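Local coordinates for ABC transporter, periplasmic solute-binding protein (Rhizobium meliloti, PDB 4WED), which is a periplasmic solute-binding protein of an ABC transporter, probably delivering peptides, nickel or a similar solute to its membrane partner, at residues D289-R302 against P335-A349. Numbering follows the deposited sequence.
Sequences DPQVRKAVSIGIDR and PVRDAAAASALLEKA
Ile-298 O, near the C-terminal end of helix 290-299, accepts from Asp-338 N at 2.9 Å with an N-H...O angle of 171°, a nearly straight bond that ties this end to the start of helix 339-348. Asp-338 is itself the N-cap of that helix: its N satisfies Ile-298 O, while its OD1 takes Ala-341 N from above the carboxylate plane. The Arg-302 guanidinium is satisfied on several sides: NH1 donates to Ser-297 O at 2.7 Å, NH2 to Ser-297 OG, and NE to Pro-490 O outside the pair. Over one face of the group, above its centre, lies Pro-335 CG, 3.3 Å from NH1. A water accepts from Arg-302 N and NH1 and donates to Pro-335 O (2.7 Å), bridging the two segments. Were an alanine in place of Arg-302, Ser-297 O and OG would probably both lose their guanidinium donors, the water one partner, and the Pro-335 ring the flat group it rests on. Asp-301 OD2 and Arg-337 NE make only a weak salt bridge at 3.4 Å, the carboxylate and guanidinium planes 77° apart, with OD2 at the guanidinium edge; OD1 accepts from Ala-304 N, the stronger polar partner of this side chain.

Beyond this polar end the helices run antiparallel, their axes 8.4 Å apart. Small residues permit this closeness: Ala-295 CB lies 4.2 Å from Ala-342 CB, and Leu-345 fits as a knob among Gln-291, Lys-294, Ala-295 and Ile-298. With CG1 between its backbone N and carbonyl carbon (chi1 67°), Ile-298 brings CD1 to 3.7 Å from Ala-341 CB. The mostly apolar packing thus sets how close the helices come, while the Asp-338 to Ile-298 bond and the water bridge, with Arg-302 held in place by Ser-297, fix the register at that end.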
loop_
_atom_site.group_PDB
_atom_site.type_symbol
_atom_site.label_atom_id
_atom_site.label_comp_id
_atom_site.label_asym_id
_atom_site.label_seq_id
_atom_site.Cartn_x
_atom_site.Cartn_y
_atom_site.Cartn_z
ATOM N N ASP A 289 17.675 -23.468 -12.122
ATOM C CA ASP A 289 17.268 -24.640 -11.410
ATOM C C ASP A 289 16.375 -24.249 -10.228
ATOM O O ASP A 289 16.862 -23.760 -9.238
ATOM C CB ASP A 289 18.505 -25.380 -10.919
ATOM C CG ASP A 289 18.167 -26.721 -10.315
ATOM O OD1 ASP A 289 17.038 -26.849 -9.791
ATOM O OD2 ASP A 289 19.025 -27.637 -10.361
ATOM N N PRO A 290 15.068 -24.508 -10.310
ATOM C CA PRO A 290 14.158 -24.116 -9.234
ATOM C C PRO A 290 14.432 -24.683 -7.852
ATOM O O PRO A 290 13.973 -24.097 -6.868
ATOM C CB PRO A 290 12.799 -24.623 -9.725
ATOM C CG PRO A 290 13.115 -25.617 -10.783
ATOM C CD PRO A 290 14.321 -25.056 -11.451
ATOM N N GLN A 291 15.150 -25.808 -7.785
ATOM C CA GLN A 291 15.603 -26.387 -6.514
ATOM C C GLN A 291 16.583 -25.445 -5.832
ATOM O O GLN A 291 16.638 -25.351 -4.590
ATOM C CB GLN A 291 16.330 -27.725 -6.713
ATOM C CG GLN A 291 15.560 -28.880 -7.365
ATOM C CD GLN A 291 16.394 -30.170 -7.358
ATOM O OE1 GLN A 291 16.908 -30.616 -8.396
ATOM N NE2 GLN A 291 16.584 -30.739 -6.164
ATOM N N VAL A 292 17.377 -24.764 -6.656
ATOM C CA VAL A 292 18.365 -23.804 -6.155
ATOM C C VAL A 292 17.647 -22.578 -5.651
ATOM O O VAL A 292 17.934 -22.081 -4.572
ATOM C CB VAL A 292 19.385 -23.446 -7.241
ATOM C CG1 VAL A 292 20.270 -22.259 -6.830
ATOM C CG2 VAL A 292 20.237 -24.683 -7.557
ATOM N N ARG A 293 16.680 -22.097 -6.411
ATOM C CA ARG A 293 15.856 -21.003 -5.927
ATOM C C ARG A 293 15.202 -21.312 -4.550
ATOM O O ARG A 293 15.221 -20.494 -3.619
ATOM C CB ARG A 293 14.806 -20.703 -6.953
ATOM C CG ARG A 293 15.363 -20.064 -8.195
ATOM C CD ARG A 293 14.216 -19.546 -9.062
ATOM N NE ARG A 293 14.235 -20.235 -10.339
ATOM C CZ ARG A 293 13.253 -20.913 -10.880
ATOM N NH1 ARG A 293 12.063 -20.989 -10.323
ATOM N NH2 ARG A 293 13.473 -21.499 -12.041
ATOM N N LYS A 294 14.634 -22.491 -4.432
ATOM C CA LYS A 294 13.982 -22.895 -3.213
ATOM C C LYS A 294 14.985 -22.906 -2.076
ATOM O O LYS A 294 14.698 -22.448 -0.971
ATOM C CB LYS A 294 13.427 -24.305 -3.422
ATOM C CG LYS A 294 12.535 -24.849 -2.318
ATOM C CD LYS A 294 11.868 -26.126 -2.793
ATOM C CE LYS A 294 11.132 -26.805 -1.671
ATOM N NZ LYS A 294 10.742 -28.205 -2.045
ATOM N N ALA A 295 16.166 -23.451 -2.350
ATOM C CA ALA A 295 17.168 -23.559 -1.330
ATOM C C ALA A 295 17.532 -22.169 -0.861
ATOM O O ALA A 295 17.627 -21.924 0.339
ATOM C CB ALA A 295 18.401 -24.307 -1.830
ATOM N N VAL A 296 17.747 -21.261 -1.802
ATOM C CA VAL A 296 18.057 -19.903 -1.440
ATOM C C VAL A 296 16.972 -19.410 -0.515
ATOM O O VAL A 296 17.241 -18.947 0.586
ATOM C CB VAL A 296 18.163 -19.004 -2.667
ATOM C CG1 VAL A 296 18.163 -17.552 -2.262
ATOM C CG2 VAL A 296 19.438 -19.330 -3.423
ATOM N N SER A 297 15.736 -19.626 -0.908
ATOM C CA SER A 297 14.641 -19.100 -0.156
ATOM C C SER A 297 14.454 -19.709 1.258
ATOM O O SER A 297 14.162 -18.995 2.235
ATOM C CB SER A 297 13.371 -19.278 -0.978
ATOM O OG SER A 297 12.284 -19.052 -0.144
ATOM N N ILE A 298 14.581 -21.018 1.396
ATOM C CA ILE A 298 14.458 -21.594 2.747
ATOM C C ILE A 298 15.749 -21.557 3.530
ATOM O O ILE A 298 15.748 -21.811 4.730
ATOM C CB ILE A 298 13.945 -23.040 2.773
ATOM C CG1 ILE A 298 14.966 -23.985 2.163
ATOM C CG2 ILE A 298 12.571 -23.143 2.128
ATOM C CD1 ILE A 298 14.562 -25.412 2.391
ATOM N N GLY A 299 16.845 -21.258 2.846
ATOM C CA GLY A 299 18.148 -21.025 3.487
ATOM C C GLY A 299 18.230 -19.695 4.217
ATOM O O GLY A 299 19.155 -19.447 4.984
ATOM N N ILE A 300 17.244 -18.844 3.988
ATOM C CA ILE A 300 17.200 -17.510 4.562
ATOM C C ILE A 300 16.338 -17.535 5.810
ATOM O O ILE A 300 15.359 -18.323 5.878
ATOM C CB ILE A 300 16.604 -16.554 3.525
ATOM C CG1 ILE A 300 17.676 -16.234 2.485
ATOM C CG2 ILE A 300 16.082 -15.281 4.172
ATOM C CD1 ILE A 300 17.146 -15.531 1.233
ATOM N N ASP A 301 16.695 -16.689 6.790
ATOM C CA ASP A 301 15.883 -16.479 7.990
ATOM C C ASP A 301 15.158 -15.118 7.990
ATOM O O ASP A 301 15.733 -14.085 8.295
ATOM C CB ASP A 301 16.707 -16.618 9.250
ATOM C CG ASP A 301 15.850 -16.712 10.487
ATOM O OD1 ASP A 301 15.007 -15.838 10.726
ATOM O OD2 ASP A 301 16.010 -17.669 11.240
ATOM N N ARG A 302 13.881 -15.147 7.664
ATOM C CA ARG A 302 13.082 -13.943 7.592
ATOM C C ARG A 302 13.006 -13.288 8.949
ATOM O O ARG A 302 13.027 -12.081 9.060
ATOM C CB ARG A 302 11.693 -14.273 7.063
ATOM C CG ARG A 302 11.666 -14.474 5.564
ATOM C CD ARG A 302 10.859 -15.684 5.161
ATOM N NE ARG A 302 10.782 -15.795 3.718
ATOM C CZ ARG A 302 11.506 -16.627 2.990
ATOM N NH1 ARG A 302 12.366 -17.438 3.561
ATOM N NH2 ARG A 302 11.367 -16.650 1.683
ATOM N N PRO A 335 8.088 -19.588 5.466
ATOM C CA PRO A 335 9.124 -20.620 5.682
ATOM C C PRO A 335 10.069 -20.323 6.846
ATOM O O PRO A 335 10.560 -19.204 7.002
ATOM C CB PRO A 335 9.910 -20.621 4.369
ATOM C CG PRO A 335 9.602 -19.322 3.737
ATOM C CD PRO A 335 8.234 -18.930 4.161
ATOM N N VAL A 336 10.316 -21.341 7.647
ATOM C CA VAL A 336 11.265 -21.280 8.762
ATOM C C VAL A 336 12.660 -21.709 8.264
ATOM O O VAL A 336 12.799 -22.731 7.613
ATOM C CB VAL A 336 10.783 -22.183 9.940
ATOM C CG1 VAL A 336 10.959 -23.651 9.615
ATOM C CG2 VAL A 336 11.518 -21.882 11.236
ATOM N N ARG A 337 13.690 -20.937 8.574
ATOM C CA ARG A 337 15.043 -21.261 8.092
ATOM C C ARG A 337 15.347 -22.762 8.246
ATOM O O ARG A 337 15.252 -23.312 9.342
ATOM C CB ARG A 337 16.138 -20.420 8.791
ATOM C CG ARG A 337 17.413 -20.370 7.959
ATOM C CD ARG A 337 18.722 -19.998 8.664
ATOM N NE ARG A 337 18.664 -19.267 9.943
ATOM C CZ ARG A 337 19.756 -18.931 10.658
ATOM N NH1 ARG A 337 19.650 -18.245 11.792
ATOM N NH2 ARG A 337 20.970 -19.272 10.229
ATOM N N ASP A 338 15.706 -23.419 7.145
ATOM C CA ASP A 338 16.101 -24.825 7.233
ATOM C C ASP A 338 17.389 -25.102 6.465
ATOM O O ASP A 338 17.383 -25.476 5.314
ATOM C CB ASP A 338 14.935 -25.697 6.746
ATOM C CG ASP A 338 15.023 -27.115 7.243
ATOM O OD1 ASP A 338 16.152 -27.617 7.378
ATOM O OD2 ASP A 338 13.959 -27.721 7.486
ATOM N N ALA A 339 18.513 -24.902 7.120
ATOM C CA ALA A 339 19.801 -25.066 6.472
ATOM C C ALA A 339 20.015 -26.482 6.011
ATOM O O ALA A 339 20.681 -26.698 5.015
ATOM C CB ALA A 339 20.929 -24.670 7.402
ATOM N N ALA A 340 19.453 -27.445 6.715
ATOM C CA ALA A 340 19.706 -28.848 6.375
ATOM C C ALA A 340 18.941 -29.202 5.107
ATOM O O ALA A 340 19.483 -29.792 4.167
ATOM C CB ALA A 340 19.320 -29.775 7.524
ATOM N N ALA A 341 17.685 -28.834 5.068
ATOM C CA ALA A 341 16.914 -29.027 3.841
ATOM C C ALA A 341 17.510 -28.267 2.625
ATOM O O ALA A 341 17.576 -28.810 1.516
ATOM C CB ALA A 341 15.471 -28.624 4.074
ATOM N N ALA A 342 17.996 -27.047 2.839
ATOM C CA ALA A 342 18.605 -26.290 1.757
ATOM C C ALA A 342 19.840 -26.970 1.170
ATOM O O ALA A 342 19.994 -27.097 -0.054
ATOM C CB ALA A 342 18.938 -24.893 2.247
ATOM N N SER A 343 20.732 -27.406 2.054
ATOM C CA SER A 343 21.943 -28.132 1.668
ATOM C C SER A 343 21.596 -29.394 0.856
ATOM O O SER A 343 22.265 -29.764 -0.106
ATOM C CB SER A 343 22.668 -28.584 2.951
ATOM O OG SER A 343 23.010 -27.482 3.768
ATOM N N ALA A 344 20.571 -30.084 1.308
ATOM C CA ALA A 344 20.135 -31.304 0.651
ATOM C C ALA A 344 19.624 -30.994 -0.769
ATOM O O ALA A 344 19.968 -31.701 -1.717
ATOM C CB ALA A 344 19.071 -32.026 1.491
ATOM N N LEU A 345 18.818 -29.949 -0.928
ATOM C CA LEU A 345 18.388 -29.547 -2.278
ATOM C C LEU A 345 19.601 -29.276 -3.128
ATOM O O LEU A 345 19.746 -29.828 -4.210
ATOM C CB LEU A 345 17.539 -28.287 -2.248
ATOM C CG LEU A 345 16.160 -28.545 -1.674
ATOM C CD1 LEU A 345 15.476 -27.268 -1.235
ATOM C CD2 LEU A 345 15.312 -29.277 -2.703
ATOM N N LEU A 346 20.497 -28.442 -2.634
ATOM C CA LEU A 346 21.667 -28.124 -3.429
ATOM C C LEU A 346 22.443 -29.350 -3.853
ATOM O O LEU A 346 22.919 -29.437 -4.991
ATOM C CB LEU A 346 22.570 -27.180 -2.662
ATOM C CG LEU A 346 21.933 -25.822 -2.456
ATOM C CD1 LEU A 346 22.766 -24.986 -1.526
ATOM C CD2 LEU A 346 21.699 -25.119 -3.785
ATOM N N GLU A 347 22.581 -30.294 -2.941
ATOM C CA GLU A 347 23.248 -31.565 -3.254
ATOM C C GLU A 347 22.490 -32.400 -4.315
ATOM O O GLU A 347 23.085 -32.874 -5.266
ATOM C CB GLU A 347 23.478 -32.393 -1.979
ATOM C CG GLU A 347 24.759 -33.230 -2.039
ATOM C CD GLU A 347 25.606 -33.145 -0.765
ATOM O OE1 GLU A 347 25.400 -34.053 0.085
ATOM O OE2 GLU A 347 26.448 -32.191 -0.604
ATOM N N LYS A 348 21.189 -32.573 -4.154
ATOM C CA LYS A 348 20.390 -33.226 -5.191
ATOM C C LYS A 348 20.602 -32.523 -6.555
ATOM O O LYS A 348 20.727 -33.170 -7.582
ATOM C CB LYS A 348 18.903 -33.231 -4.807
ATOM C CG LYS A 348 18.545 -34.132 -3.631
ATOM C CD LYS A 348 17.152 -33.829 -3.082
ATOM C CE LYS A 348 16.936 -34.417 -1.684
ATOM N NZ LYS A 348 15.919 -33.629 -0.904
ATOM N N ALA A 349 20.657 -31.189 -6.553
ATOM C CA ALA A 349 20.880 -30.428 -7.789
ATOM C C ALA A 349 22.314 -30.526 -8.294
ATOM O O ALA A 349 22.605 -29.997 -9.335
ATOM C CB ALA A 349 20.512 -28.970 -7.606
HETATM O O HOH W 1 12.973 -17.957 6.647
#